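Local structure of cytochrome P450 (Bacillus megaterium, 5L92) at residues L194-I202 with D229-L240; Y285-H293 with E388-K396. The protein is a cytochrome P450 that binds and oxidises steroids, probably as a heme monooxygenase, and here holds corticosterone. One frame throughout, in Å; residues are numbered along the deposited sequence.

Interaction 1 (L194-I202 with D229-L240); sequences LETYFYRII and DEEIVGFSILLL. With HEM (protoporphyrin IX containing Fe), chain C.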
loop_
_atom_site.group_PDB
_atom_site.type_symbol
_atom_site.label_atom_id
_atom_site.label_comp_id
_atom_site.label_asym_id
_atom_site.label_seq_id
_atom_site.Cartn_x
_atom_site.Cartn_y
_atom_site.Cartn_z
ATOM N N LEU A 194 -5.434 10.626 -15.566
ATOM C CA LEU A 194 -5.281 11.071 -14.180
ATOM C C LEU A 194 -4.708 12.484 -14.118
ATOM O O LEU A 194 -5.203 13.337 -13.385
ATOM C CB LEU A 194 -4.372 10.126 -13.410
ATOM C CG LEU A 194 -4.899 8.821 -12.814
ATOM C CD1 LEU A 194 -3.709 7.915 -12.400
ATOM C CD2 LEU A 194 -5.752 9.162 -11.639
ATOM N N GLU A 195 -3.601 12.719 -14.814
ATOM C CA GLU A 195 -3.034 14.065 -14.857
ATOM C C GLU A 195 -4.055 15.092 -15.321
ATOM O O GLU A 195 -4.257 16.115 -14.661
ATOM C CB GLU A 195 -1.803 14.082 -15.759
ATOM C CG GLU A 195 -0.650 13.381 -15.094
ATOM C CD GLU A 195 0.514 13.244 -16.001
ATOM O OE1 GLU A 195 0.600 14.089 -16.909
ATOM O OE2 GLU A 195 1.330 12.303 -15.817
ATOM N N THR A 196 -4.736 14.832 -16.438
ATOM C CA THR A 196 -5.620 15.874 -16.951
ATOM C C THR A 196 -6.793 16.077 -16.016
ATOM O O THR A 196 -7.237 17.213 -15.829
ATOM C CB THR A 196 -6.098 15.575 -18.394
ATOM O OG1 THR A 196 -6.718 14.300 -18.464
ATOM C CG2 THR A 196 -4.951 15.582 -19.349
ATOM N N TYR A 197 -7.270 15.001 -15.379
ATOM C CA TYR A 197 -8.239 15.143 -14.298
ATOM C C TYR A 197 -7.748 16.149 -13.271
ATOM O O TYR A 197 -8.455 17.106 -12.933
ATOM C CB TYR A 197 -8.497 13.786 -13.612
ATOM C CG TYR A 197 -9.540 13.867 -12.529
ATOM C CD1 TYR A 197 -9.198 14.198 -11.222
ATOM C CD2 TYR A 197 -10.874 13.655 -12.826
ATOM C CE1 TYR A 197 -10.152 14.302 -10.256
ATOM C CE2 TYR A 197 -11.838 13.742 -11.868
ATOM C CZ TYR A 197 -11.479 14.081 -10.577
ATOM O OH TYR A 197 -12.436 14.185 -9.589
ATOM N N PHE A 198 -6.529 15.963 -12.761
ATOM C CA PHE A 198 -6.102 16.816 -11.662
ATOM C C PHE A 198 -5.685 18.219 -12.108
ATOM O O PHE A 198 -5.711 19.143 -11.294
ATOM C CB PHE A 198 -4.980 16.135 -10.870
ATOM C CG PHE A 198 -5.504 15.210 -9.794
ATOM C CD1 PHE A 198 -6.056 15.729 -8.636
ATOM C CD2 PHE A 198 -5.491 13.841 -9.975
ATOM C CE1 PHE A 198 -6.579 14.906 -7.650
ATOM C CE2 PHE A 198 -5.985 12.991 -9.003
ATOM C CZ PHE A 198 -6.543 13.511 -7.836
ATOM N N TYR A 199 -5.290 18.417 -13.362
ATOM C CA TYR A 199 -5.083 19.794 -13.803
ATOM C C TYR A 199 -6.382 20.576 -13.772
ATOM O O TYR A 199 -6.393 21.748 -13.391
ATOM C CB TYR A 199 -4.469 19.832 -15.197
ATOM C CG TYR A 199 -2.972 19.660 -15.141
ATOM C CD1 TYR A 199 -2.188 20.618 -14.523
ATOM C CD2 TYR A 199 -2.344 18.552 -15.682
ATOM C CE1 TYR A 199 -0.842 20.499 -14.458
ATOM C CE2 TYR A 199 -0.969 18.427 -15.632
ATOM C CZ TYR A 199 -0.225 19.412 -15.014
ATOM O OH TYR A 199 1.143 19.336 -14.902
ATOM N N ARG A 200 -7.493 19.936 -14.140
ATOM C CA ARG A 200 -8.791 20.594 -14.006
ATOM C C ARG A 200 -9.101 20.899 -12.543
ATOM O O ARG A 200 -9.405 22.041 -12.190
ATOM C CB ARG A 200 -9.881 19.736 -14.643
ATOM C CG ARG A 200 -11.262 20.378 -14.649
ATOM C CD ARG A 200 -12.259 19.559 -15.433
ATOM N NE ARG A 200 -12.285 18.154 -15.064
ATOM C CZ ARG A 200 -12.865 17.665 -13.972
ATOM N NH1 ARG A 200 -13.474 18.466 -13.089
ATOM N NH2 ARG A 200 -12.826 16.358 -13.758
ATOM N N ILE A 201 -8.972 19.936 -11.661
ATOM C CA ILE A 201 -9.190 20.183 -10.257
ATOM C C ILE A 201 -8.397 21.399 -9.751
ATOM O O ILE A 201 -8.886 22.218 -9.024
ATOM C CB ILE A 201 -8.791 18.965 -9.413
ATOM C CG1 ILE A 201 -9.580 17.747 -9.806
ATOM C CG2 ILE A 201 -8.974 19.257 -7.957
ATOM C CD1 ILE A 201 -11.035 17.893 -9.614
ATOM N N ILE A 202 -7.154 21.479 -10.142
ATOM C CA ILE A 202 -6.279 22.557 -9.739
ATOM C C ILE A 202 -6.858 23.921 -10.174
ATOM O O ILE A 202 -6.907 24.851 -9.406
ATOM C CB ILE A 202 -4.846 22.275 -10.221
ATOM C CG1 ILE A 202 -4.283 21.065 -9.511
ATOM C CG2 ILE A 202 -3.906 23.425 -10.002
ATOM C CD1 ILE A 202 -2.995 20.564 -10.108
ATOM N N ASP A 229 3.029 23.189 -10.549
ATOM C CA ASP A 229 1.712 22.589 -10.641
ATOM C C ASP A 229 1.796 21.110 -10.962
ATOM O O ASP A 229 0.992 20.331 -10.442
ATOM C CB ASP A 229 0.866 23.297 -11.685
ATOM C CG ASP A 229 0.329 24.614 -11.191
ATOM O OD1 ASP A 229 0.388 24.882 -9.975
ATOM O OD2 ASP A 229 -0.169 25.394 -12.021
ATOM N N GLU A 230 2.745 20.707 -11.818
ATOM C CA GLU A 230 2.945 19.290 -12.087
ATOM C C GLU A 230 3.231 18.537 -10.792
ATOM O O GLU A 230 2.831 17.376 -10.635
ATOM C CB GLU A 230 4.093 19.094 -13.092
ATOM C CG GLU A 230 4.275 17.649 -13.611
ATOM C CD GLU A 230 5.506 17.464 -14.478
ATOM O OE1 GLU A 230 6.493 18.204 -14.298
ATOM O OE2 GLU A 230 5.489 16.571 -15.338
ATOM N N GLU A 231 3.941 19.177 -9.862
ATOM C CA GLU A 231 4.289 18.508 -8.611
ATOM C C GLU A 231 3.056 18.321 -7.732
ATOM O O GLU A 231 2.881 17.262 -7.111
ATOM C CB GLU A 231 5.383 19.293 -7.898
ATOM C CG GLU A 231 6.775 18.951 -8.439
ATOM C CD GLU A 231 7.890 19.907 -7.995
ATOM O OE1 GLU A 231 7.616 20.839 -7.214
ATOM O OE2 GLU A 231 9.045 19.721 -8.433
ATOM N N ILE A 232 2.156 19.304 -7.728
ATOM C CA ILE A 232 0.913 19.148 -6.991
ATOM C C ILE A 232 0.064 18.044 -7.611
ATOM O O ILE A 232 -0.513 17.210 -6.898
ATOM C CB ILE A 232 0.158 20.494 -6.927
ATOM C CG1 ILE A 232 1.063 21.549 -6.295
ATOM C CG2 ILE A 232 -1.181 20.335 -6.145
ATOM C CD1 ILE A 232 0.415 22.869 -6.112
ATOM N N VAL A 233 -0.020 18.012 -8.942
ATOM C CA VAL A 233 -0.732 16.933 -9.621
ATOM C C VAL A 233 -0.121 15.580 -9.263
ATOM O O VAL A 233 -0.837 14.629 -8.946
ATOM C CB VAL A 233 -0.749 17.174 -11.140
ATOM C CG1 VAL A 233 -1.167 15.921 -11.918
ATOM C CG2 VAL A 233 -1.731 18.292 -11.455
ATOM N N GLY A 234 1.208 15.479 -9.313
ATOM C CA GLY A 234 1.863 14.206 -9.037
ATOM C C GLY A 234 1.579 13.695 -7.627
ATOM O O GLY A 234 1.279 12.515 -7.429
ATOM N N PHE A 235 1.661 14.578 -6.632
ATOM C CA PHE A 235 1.385 14.182 -5.257
ATOM C C PHE A 235 -0.085 13.816 -5.085
ATOM O O PHE A 235 -0.413 12.802 -4.452
ATOM C CB PHE A 235 1.809 15.313 -4.312
ATOM C CG PHE A 235 1.505 15.042 -2.860
ATOM C CD1 PHE A 235 2.367 14.277 -2.077
ATOM C CD2 PHE A 235 0.367 15.576 -2.283
ATOM C CE1 PHE A 235 2.076 14.024 -0.731
ATOM C CE2 PHE A 235 0.068 15.335 -0.942
ATOM C CZ PHE A 235 0.921 14.567 -0.165
ATOM N N SER A 236 -0.979 14.588 -5.698
ATOM C CA SER A 236 -2.397 14.272 -5.624
ATOM C C SER A 236 -2.682 12.891 -6.200
ATOM O O SER A 236 -3.446 12.111 -5.611
ATOM C CB SER A 236 -3.193 15.356 -6.337
ATOM O OG SER A 236 -2.979 16.583 -5.666
ATOM N N ILE A 237 -2.034 12.551 -7.318
ATOM C CA ILE A 237 -2.241 11.233 -7.922
ATOM C C ILE A 237 -1.710 10.134 -7.009
ATOM O O ILE A 237 -2.367 9.109 -6.808
ATOM C CB ILE A 237 -1.600 11.176 -9.328
ATOM C CG1 ILE A 237 -2.456 11.982 -10.343
ATOM C CG2 ILE A 237 -1.453 9.737 -9.813
ATOM C CD1 ILE A 237 -1.708 12.364 -11.603
ATOM N N LEU A 238 -0.518 10.328 -6.455
ATOM C CA LEU A 238 0.045 9.343 -5.541
ATOM C C LEU A 238 -0.919 9.055 -4.403
ATOM O O LEU A 238 -1.173 7.891 -4.079
ATOM C CB LEU A 238 1.372 9.857 -5.002
ATOM C CG LEU A 238 2.137 9.020 -3.966
ATOM C CD1 LEU A 238 2.475 7.606 -4.493
ATOM C CD2 LEU A 238 3.384 9.788 -3.596
ATOM N N LEU A 239 -1.506 10.104 -3.821
ATOM C CA LEU A 239 -2.429 9.914 -2.707
ATOM C C LEU A 239 -3.685 9.227 -3.176
ATOM O O LEU A 239 -4.203 8.330 -2.500
ATOM C CB LEU A 239 -2.795 11.242 -2.046
ATOM C CG LEU A 239 -1.755 12.041 -1.289
ATOM C CD1 LEU A 239 -2.508 13.180 -0.559
ATOM C CD2 LEU A 239 -0.960 11.244 -0.336
ATOM N N LEU A 240 -4.181 9.618 -4.348
ATOM C CA LEU A 240 -5.380 8.978 -4.870
ATOM C C LEU A 240 -5.179 7.473 -4.987
ATOM O O LEU A 240 -6.020 6.689 -4.542
ATOM C CB LEU A 240 -5.754 9.549 -6.224
ATOM C CG LEU A 240 -7.055 8.985 -6.767
ATOM C CD1 LEU A 240 -8.202 9.345 -5.807
ATOM C CD2 LEU A 240 -7.303 9.514 -8.166
HETATM C CHA HEM C . 5.233 5.417 0.790
HETATM C CHB HEM C . 3.092 1.234 2.146
HETATM C CHC HEM C . -1.055 3.521 2.970
HETATM C CHD HEM C . 0.955 7.533 1.151
HETATM C C1A HEM C . 5.008 4.091 1.139
HETATM C C2A HEM C . 6.020 3.058 1.185
HETATM C C3A HEM C . 5.426 1.910 1.543
HETATM C C4A HEM C . 4.024 2.175 1.767
HETATM C CMA HEM C . 6.119 0.544 1.719
HETATM C CAA HEM C . 7.526 3.242 0.851
HETATM C CBA HEM C . 7.766 3.525 -0.633
HETATM C CGA HEM C . 9.214 3.370 -1.015
HETATM O O1A HEM C . 10.093 3.363 -0.143
HETATM O O2A HEM C . 9.522 3.227 -2.210
HETATM C C1B HEM C . 1.794 1.463 2.537
HETATM C C2B HEM C . 0.882 0.524 3.176
HETATM C C3B HEM C . -0.272 1.181 3.381
HETATM C C4B HEM C . -0.118 2.530 2.875
HETATM C CMB HEM C . 1.236 -0.925 3.562
HETATM C CAB HEM C . -1.578 0.717 4.060
HETATM C CBB HEM C . -1.623 -0.290 4.947
HETATM C C1C HEM C . -0.869 4.818 2.550
HETATM C C2C HEM C . -1.878 5.842 2.508
HETATM C C3C HEM C . -1.320 6.938 2.028
HETATM C C4C HEM C . 0.049 6.656 1.696
HETATM C CMC HEM C . -3.348 5.732 2.990
HETATM C CAC HEM C . -2.115 8.233 1.821
HETATM C CBC HEM C . -1.730 9.356 2.420
HETATM C C1D HEM C . 2.278 7.324 0.888
HETATM C C2D HEM C . 3.179 8.314 0.334
HETATM C C3D HEM C . 4.388 7.743 0.232
HETATM C C4D HEM C . 4.255 6.370 0.708
HETATM C CMD HEM C . 2.724 9.748 -0.049
HETATM C CAD HEM C . 5.707 8.360 -0.295
HETATM C CBD HEM C . 6.549 8.935 0.861
HETATM C CGD HEM C . 7.921 9.421 0.438
HETATM O O1D HEM C . 8.531 10.242 1.161
HETATM O O2D HEM C . 8.461 8.989 -0.613
HETATM N NA HEM C . 3.787 3.541 1.505
HETATM N NB HEM C . 1.137 2.660 2.358
HETATM N NC HEM C . 0.299 5.350 2.033
HETATM N ND HEM C . 2.965 6.152 1.066
HETATM FE FE HEM C . 2.037 4.469 1.830
#
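The ring of Phe198 is packed on both faces and at its rim where two helices of the cytochrome P450 fold meet, a compact example of knobs-into-holes packing. Over one face lies CB of Ser236, a CH-pi contact with CB 3.9 Å from the Phe198 ring centroid; the opposite face is taken by CD1 of Tyr197, from the same helix, and CD2 of Leu240 meets the edge in the plane of the ring. Tyr199 presents its ring centre to Val233, whose CG2 stands 3.8 Å from the Tyr199 centroid and only 11° off the normal. CB of Asp229 lies at the edge of this second ring, and OH of Tyr199 ends against CA of Glu230.

Each helix sends a knob into the other. Phe198 enters the hole formed by Val233, Ser236, Ile237 and Leu240, with its CD2 3.6 Å from CG1 of Ile237. Val233 in turn fills the space among Glu195, Phe198, Tyr199 and Ile202. With CG1 anti to the backbone N (chi1 166°), its two methyls are shared out: CG1 faces CA of Glu195, while CG2 takes the tyrosine face. Farther along, Leu194 divides its branches between CG2 of Ile237, met by CD1, and CD2 of Leu240, met by CD2.

The axes of the segments 194-202 and 229-240 pass 9.4 Å apart at 116°, and no hydrogen bond joins them; shape does the work. Helix 213-222 closes the seam beside Phe198 and Ser236 through Ile214, and at the start of helix 229-245 Asp229 makes a salt bridge with Arg206. While CB of Ser236 covers the ring, its OG turns back to donate to O of Ile232 at 2.8 Å, from the face of that carbonyl opposite to the one used by Ser236 N.

Interaction 2 (Y285-H293 with E388-K396); sequences YRSPVQALH and ESTFVYGLK. With C0R (corticosterone), chain D; HEM (protoporphyrin IX containing Fe), chain C.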
loop_
_atom_site.group_PDB
_atom_site.type_symbol
_atom_site.label_atom_id
_atom_site.label_comp_id
_atom_site.label_asym_id
_atom_site.label_seq_id
_atom_site.Cartn_x
_atom_site.Cartn_y
_atom_site.Cartn_z
ATOM N N TYR A 285 2.745 -10.256 8.389
ATOM C CA TYR A 285 2.453 -11.608 7.920
ATOM C C TYR A 285 1.847 -11.629 6.520
ATOM O O TYR A 285 2.161 -12.521 5.728
ATOM C CB TYR A 285 1.511 -12.296 8.929
ATOM C CG TYR A 285 1.418 -13.799 8.803
ATOM C CD1 TYR A 285 2.417 -14.637 9.305
ATOM C CD2 TYR A 285 0.333 -14.378 8.197
ATOM C CE1 TYR A 285 2.301 -16.021 9.185
ATOM C CE2 TYR A 285 0.202 -15.724 8.094
ATOM C CZ TYR A 285 1.179 -16.550 8.575
ATOM O OH TYR A 285 1.011 -17.892 8.425
ATOM N N ARG A 286 1.002 -10.649 6.196
ATOM C CA ARG A 286 0.350 -10.549 4.901
ATOM C C ARG A 286 0.408 -9.095 4.422
ATOM O O ARG A 286 -0.583 -8.377 4.326
ATOM C CB ARG A 286 -1.060 -11.099 4.958
ATOM C CG ARG A 286 -1.043 -12.650 4.856
ATOM C CD ARG A 286 -2.383 -13.226 4.461
ATOM N NE ARG A 286 -2.433 -14.646 4.708
ATOM C CZ ARG A 286 -1.892 -15.573 3.930
ATOM N NH1 ARG A 286 -1.240 -15.225 2.836
ATOM N NH2 ARG A 286 -1.994 -16.859 4.254
ATOM N N SER A 287 1.621 -8.664 4.186
ATOM C CA SER A 287 1.898 -7.251 3.964
ATOM C C SER A 287 1.236 -6.761 2.676
ATOM O O SER A 287 1.439 -7.371 1.621
ATOM C CB SER A 287 3.398 -7.062 3.906
ATOM O OG SER A 287 4.047 -7.895 4.869
ATOM N N PRO A 288 0.471 -5.665 2.723
ATOM C CA PRO A 288 -0.122 -5.072 1.497
ATOM C C PRO A 288 0.878 -4.748 0.399
ATOM O O PRO A 288 0.519 -4.764 -0.787
ATOM C CB PRO A 288 -0.784 -3.795 2.047
ATOM C CG PRO A 288 -1.105 -4.169 3.479
ATOM C CD PRO A 288 0.108 -4.884 3.919
ATOM N N VAL A 289 2.118 -4.438 0.759
ATOM C CA VAL A 289 3.200 -4.222 -0.191
ATOM C C VAL A 289 4.304 -5.237 0.108
ATOM O O VAL A 289 4.899 -5.216 1.189
ATOM C CB VAL A 289 3.727 -2.788 -0.140
ATOM C CG1 VAL A 289 4.855 -2.577 -1.181
ATOM C CG2 VAL A 289 2.576 -1.755 -0.421
ATOM N N GLN A 290 4.570 -6.138 -0.841
ATOM C CA GLN A 290 5.528 -7.224 -0.589
ATOM C C GLN A 290 6.979 -6.833 -0.857
ATOM O O GLN A 290 7.895 -7.426 -0.256
ATOM C CB GLN A 290 5.202 -8.451 -1.436
ATOM C CG GLN A 290 3.979 -9.207 -0.969
ATOM C CD GLN A 290 4.188 -9.902 0.354
ATOM O OE1 GLN A 290 5.127 -10.679 0.511
ATOM N NE2 GLN A 290 3.349 -9.590 1.321
ATOM N N ALA A 291 7.199 -5.861 -1.739
ATOM C CA ALA A 291 8.530 -5.499 -2.217
ATOM C C ALA A 291 8.466 -4.107 -2.838
ATOM O O ALA A 291 7.398 -3.614 -3.177
ATOM C CB ALA A 291 9.043 -6.513 -3.258
ATOM N N LEU A 292 9.636 -3.502 -3.004
ATOM C CA LEU A 292 9.811 -2.191 -3.608
ATOM C C LEU A 292 10.890 -2.303 -4.685
ATOM O O LEU A 292 11.406 -3.397 -4.961
ATOM C CB LEU A 292 10.185 -1.163 -2.525
ATOM C CG LEU A 292 9.097 -0.992 -1.459
ATOM C CD1 LEU A 292 9.563 -0.157 -0.279
ATOM C CD2 LEU A 292 7.908 -0.331 -2.129
ATOM N N HIS A 293 11.229 -1.168 -5.300
ATOM C CA HIS A 293 12.249 -1.118 -6.342
ATOM C C HIS A 293 13.221 0.006 -6.052
ATOM O O HIS A 293 12.823 1.058 -5.566
ATOM C CB HIS A 293 11.642 -0.902 -7.732
ATOM C CG HIS A 293 10.973 -2.114 -8.295
ATOM N ND1 HIS A 293 9.717 -2.525 -7.905
ATOM C CD2 HIS A 293 11.398 -3.021 -9.209
ATOM C CE1 HIS A 293 9.392 -3.622 -8.559
ATOM N NE2 HIS A 293 10.395 -3.946 -9.356
ATOM N N GLU A 388 -3.819 -9.387 -9.241
ATOM C CA GLU A 388 -2.762 -9.649 -10.218
ATOM C C GLU A 388 -1.850 -8.428 -10.241
ATOM O O GLU A 388 -2.025 -7.500 -11.035
ATOM C CB GLU A 388 -3.371 -9.966 -11.583
ATOM C CG GLU A 388 -2.399 -10.573 -12.569
ATOM C CD GLU A 388 -3.098 -11.362 -13.669
ATOM O OE1 GLU A 388 -3.662 -10.726 -14.593
ATOM O OE2 GLU A 388 -3.087 -12.618 -13.600
ATOM N N SER A 389 -0.852 -8.431 -9.362
ATOM C CA SER A 389 -0.025 -7.251 -9.182
ATOM C C SER A 389 1.244 -7.660 -8.471
ATOM O O SER A 389 1.231 -8.569 -7.644
ATOM C CB SER A 389 -0.788 -6.176 -8.366
ATOM O OG SER A 389 0.030 -5.086 -7.989
ATOM N N THR A 390 2.348 -7.006 -8.815
ATOM C CA THR A 390 3.537 -7.102 -7.974
ATOM C C THR A 390 3.691 -5.887 -7.074
ATOM O O THR A 390 4.454 -5.943 -6.116
ATOM C CB THR A 390 4.838 -7.289 -8.808
ATOM O OG1 THR A 390 5.247 -6.056 -9.386
ATOM C CG2 THR A 390 4.658 -8.263 -9.887
ATOM N N PHE A 391 2.977 -4.790 -7.352
ATOM C CA PHE A 391 3.078 -3.620 -6.503
ATOM C C PHE A 391 2.200 -3.731 -5.248
ATOM O O PHE A 391 2.539 -3.124 -4.216
ATOM C CB PHE A 391 2.698 -2.361 -7.293
ATOM C CG PHE A 391 3.628 -2.029 -8.416
ATOM C CD1 PHE A 391 4.952 -1.691 -8.179
ATOM C CD2 PHE A 391 3.153 -1.995 -9.723
ATOM C CE1 PHE A 391 5.795 -1.335 -9.241
ATOM C CE2 PHE A 391 3.985 -1.645 -10.785
ATOM C CZ PHE A 391 5.301 -1.316 -10.548
ATOM N N VAL A 392 1.102 -4.503 -5.295
ATOM C CA VAL A 392 0.261 -4.690 -4.115
ATOM C C VAL A 392 -0.075 -6.167 -3.924
ATOM O O VAL A 392 -0.026 -6.974 -4.849
ATOM C CB VAL A 392 -1.030 -3.835 -4.156
ATOM C CG1 VAL A 392 -0.664 -2.380 -4.232
ATOM C CG2 VAL A 392 -1.933 -4.237 -5.313
ATOM N N TYR A 393 -0.429 -6.505 -2.690
ATOM C CA TYR A 393 -0.627 -7.884 -2.278
ATOM C C TYR A 393 -1.963 -7.956 -1.533
ATOM O O TYR A 393 -2.139 -7.344 -0.475
ATOM C CB TYR A 393 0.550 -8.347 -1.420
ATOM C CG TYR A 393 0.299 -9.684 -0.759
ATOM C CD1 TYR A 393 0.575 -10.866 -1.421
ATOM C CD2 TYR A 393 -0.226 -9.766 0.522
ATOM C CE1 TYR A 393 0.344 -12.123 -0.814
ATOM C CE2 TYR A 393 -0.453 -11.014 1.141
ATOM C CZ TYR A 393 -0.161 -12.181 0.458
ATOM O OH TYR A 393 -0.418 -13.400 1.062
ATOM N N GLY A 394 -2.937 -8.634 -2.110
ATOM C CA GLY A 394 -4.240 -8.629 -1.490
ATOM C C GLY A 394 -5.200 -9.452 -2.300
ATOM O O GLY A 394 -4.818 -10.109 -3.270
ATOM N N LEU A 395 -6.452 -9.409 -1.880
ATOM C CA LEU A 395 -7.520 -10.127 -2.550
ATOM C C LEU A 395 -8.463 -9.166 -3.255
ATOM O O LEU A 395 -8.720 -8.069 -2.781
ATOM C CB LEU A 395 -8.288 -10.962 -1.544
ATOM C CG LEU A 395 -7.401 -11.923 -0.771
ATOM C CD1 LEU A 395 -8.257 -12.632 0.259
ATOM C CD2 LEU A 395 -6.715 -12.947 -1.702
ATOM N N LYS A 396 -9.021 -9.623 -4.367
ATOM C CA LYS A 396 -9.975 -8.825 -5.124
ATOM C C LYS A 396 -11.376 -8.866 -4.531
ATOM O O LYS A 396 -12.165 -7.935 -4.752
ATOM C CB LYS A 396 -10.017 -9.326 -6.560
ATOM C CG LYS A 396 -8.611 -9.302 -7.259
ATOM C CD LYS A 396 -8.576 -10.109 -8.541
ATOM C CE LYS A 396 -9.652 -9.680 -9.510
ATOM N NZ LYS A 396 -9.699 -8.199 -9.686
HETATM C C1 C0R D . 3.029 2.227 -2.854
HETATM C C2 C0R D . 2.603 2.373 -1.383
HETATM C C3 C0R D . 1.697 3.649 -1.055
HETATM C C4 C0R D . 0.821 4.238 -2.269
HETATM C C5 C0R D . 1.043 3.683 -3.676
HETATM C C6 C0R D . 0.143 4.212 -4.867
HETATM C C7 C0R D . 1.100 4.600 -6.124
HETATM C C8 C0R D . 2.042 3.467 -6.487
HETATM C C9 C0R D . 2.896 2.924 -5.262
HETATM C C10 C0R D . 2.091 2.562 -3.963
HETATM C C11 C0R D . 3.898 1.785 -5.798
HETATM C C12 C0R D . 4.777 2.320 -7.083
HETATM C C13 C0R D . 3.945 2.822 -8.244
HETATM C C14 C0R D . 2.903 3.952 -7.670
HETATM C C15 C0R D . 2.220 4.317 -8.752
HETATM C C16 C0R D . 3.345 4.359 -9.914
HETATM C C17 C0R D . 4.632 3.524 -9.180
HETATM C C18 C0R D . 3.170 1.639 -8.916
HETATM C C19 C0R D . 1.181 1.330 -4.171
HETATM C C20 C0R D . 5.448 2.715 -10.226
HETATM C C21 C0R D . 6.984 2.673 -10.205
HETATM O O1 C0R D . 1.518 4.159 0.045
HETATM O O2 C0R D . 3.224 0.694 -6.143
HETATM O O3 C0R D . 4.858 2.096 -11.104
HETATM O O4 C0R D . 7.385 1.695 -11.160
HETATM C CHA HEM C . 5.233 5.417 0.790
HETATM C CHB HEM C . 3.092 1.234 2.146
HETATM C CHC HEM C . -1.055 3.521 2.970
HETATM C CHD HEM C . 0.955 7.533 1.151
HETATM C C1A HEM C . 5.008 4.091 1.139
HETATM C C2A HEM C . 6.020 3.058 1.185
HETATM C C3A HEM C . 5.426 1.910 1.543
HETATM C C4A HEM C . 4.024 2.175 1.767
HETATM C CMA HEM C . 6.119 0.544 1.719
HETATM C CAA HEM C . 7.526 3.242 0.851
HETATM C CBA HEM C . 7.766 3.525 -0.633
HETATM C CGA HEM C . 9.214 3.370 -1.015
HETATM O O1A HEM C . 10.093 3.363 -0.143
HETATM O O2A HEM C . 9.522 3.227 -2.210
HETATM C C1B HEM C . 1.794 1.463 2.537
HETATM C C2B HEM C . 0.882 0.524 3.176
HETATM C C3B HEM C . -0.272 1.181 3.381
HETATM C C4B HEM C . -0.118 2.530 2.875
HETATM C CMB HEM C . 1.236 -0.925 3.562
HETATM C CAB HEM C . -1.578 0.717 4.060
HETATM C CBB HEM C . -1.623 -0.290 4.947
HETATM C C1C HEM C . -0.869 4.818 2.550
HETATM C C2C HEM C . -1.878 5.842 2.508
HETATM C C3C HEM C . -1.320 6.938 2.028
HETATM C C4C HEM C . 0.049 6.656 1.696
HETATM C CMC HEM C . -3.348 5.732 2.990
HETATM C CAC HEM C . -2.115 8.233 1.821
HETATM C CBC HEM C . -1.730 9.356 2.420
HETATM C C1D HEM C . 2.278 7.324 0.888
HETATM C C2D HEM C . 3.179 8.314 0.334
HETATM C C3D HEM C . 4.388 7.743 0.232
HETATM C C4D HEM C . 4.255 6.370 0.708
HETATM C CMD HEM C . 2.724 9.748 -0.049
HETATM C CAD HEM C . 5.707 8.360 -0.295
HETATM C CBD HEM C . 6.549 8.935 0.861
HETATM C CGD HEM C . 7.921 9.421 0.438
HETATM O O1D HEM C . 8.531 10.242 1.161
HETATM O O2D HEM C . 8.461 8.989 -0.613
HETATM N NA HEM C . 3.787 3.541 1.505
HETATM N NB HEM C . 1.137 2.660 2.358
HETATM N NC HEM C . 0.299 5.350 2.033
HETATM N ND HEM C . 2.965 6.152 1.066
HETATM FE FE HEM C . 2.037 4.469 1.830
HETATM O O HOH W 1 3.054 -6.154 -3.178
#
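Two hydrogen bonds tie Tyr393 to the loop 285-293, one through its hydroxyl and one through its backbone. NH1 of Arg286 donates to OH of Tyr393 at 2.7 Å, and the oxygen lies in the guanidinium plane, at its edge. Guanidinium and phenol ring are nearly coplanar, 10° apart, but the bond itself is bent, with 132° at the hydrogen. The same OH is also hydrogen-bonded to the backbone O of Phe23, whose ring stacks on that of Tyr393. The backbone N of Tyr393 donates to O of Pro288, also at 2.7 Å, and CA of Val392 adds a CA-H...O contact to the same carbonyl. Water 1 extends the polar link, accepting from N of Gln290 and donating to O of Thr390.

Packing round the Tyr393 ring is equally specific. The ring reaches across to the loop, where NE2 of Gln290 lies over one face, offset toward the rim, and CB of Arg286 meets the edge. Gln290 is bent at chi2, and its NE2 is held by an in-plane lone pair of Ser287 O at 2.9 Å, which keeps the amide over the ring at a steep tilt, the planes 48° apart; its OE1 bonds to Tyr29.

Contacts with the bound groups form a third set. Corticosterone C18 sits over the centre of the Phe391 ring, and CB of Phe391 approaches the steroid O2 at 3.3 Å. Pro288 CB touches the heme methyl CMB at 3.8 Å, while CD1 of Leu292 lies beside a heme propionate.

In the fold, the contact joins the loop between helix 275-285 and strand 294-296 to the loop before strand 399-401. Arg286, the first residue to leave helical geometry after helix 275-285, makes a salt bridge with Glu260 of helix 247-260; Phe26 of helix 26-33 touches Arg286, Gln290 and Tyr393.

The two contacts approach the heme from different parts of the chain, their centres 24 Å apart and their nearest atoms about 10 Å apart, without touching. Interaction 1 reaches the cofactor through helix 229-245: CD2 of Leu239 lies 3.4 Å from the heme vinyl carbon CBC, and Leu238 touches both heme and steroid. In interaction 2 the side chain of Val289 is about 8 Å from that of Cys352, the axial ligand of the iron. Corticosterone lies between, its O1 bound to the heme iron at 1.9 Å. Helix 229-245 and the loop 388-396 both contribute to its pocket, through Leu238 and Phe391, whereas the interface with 194-202 lies behind that helix.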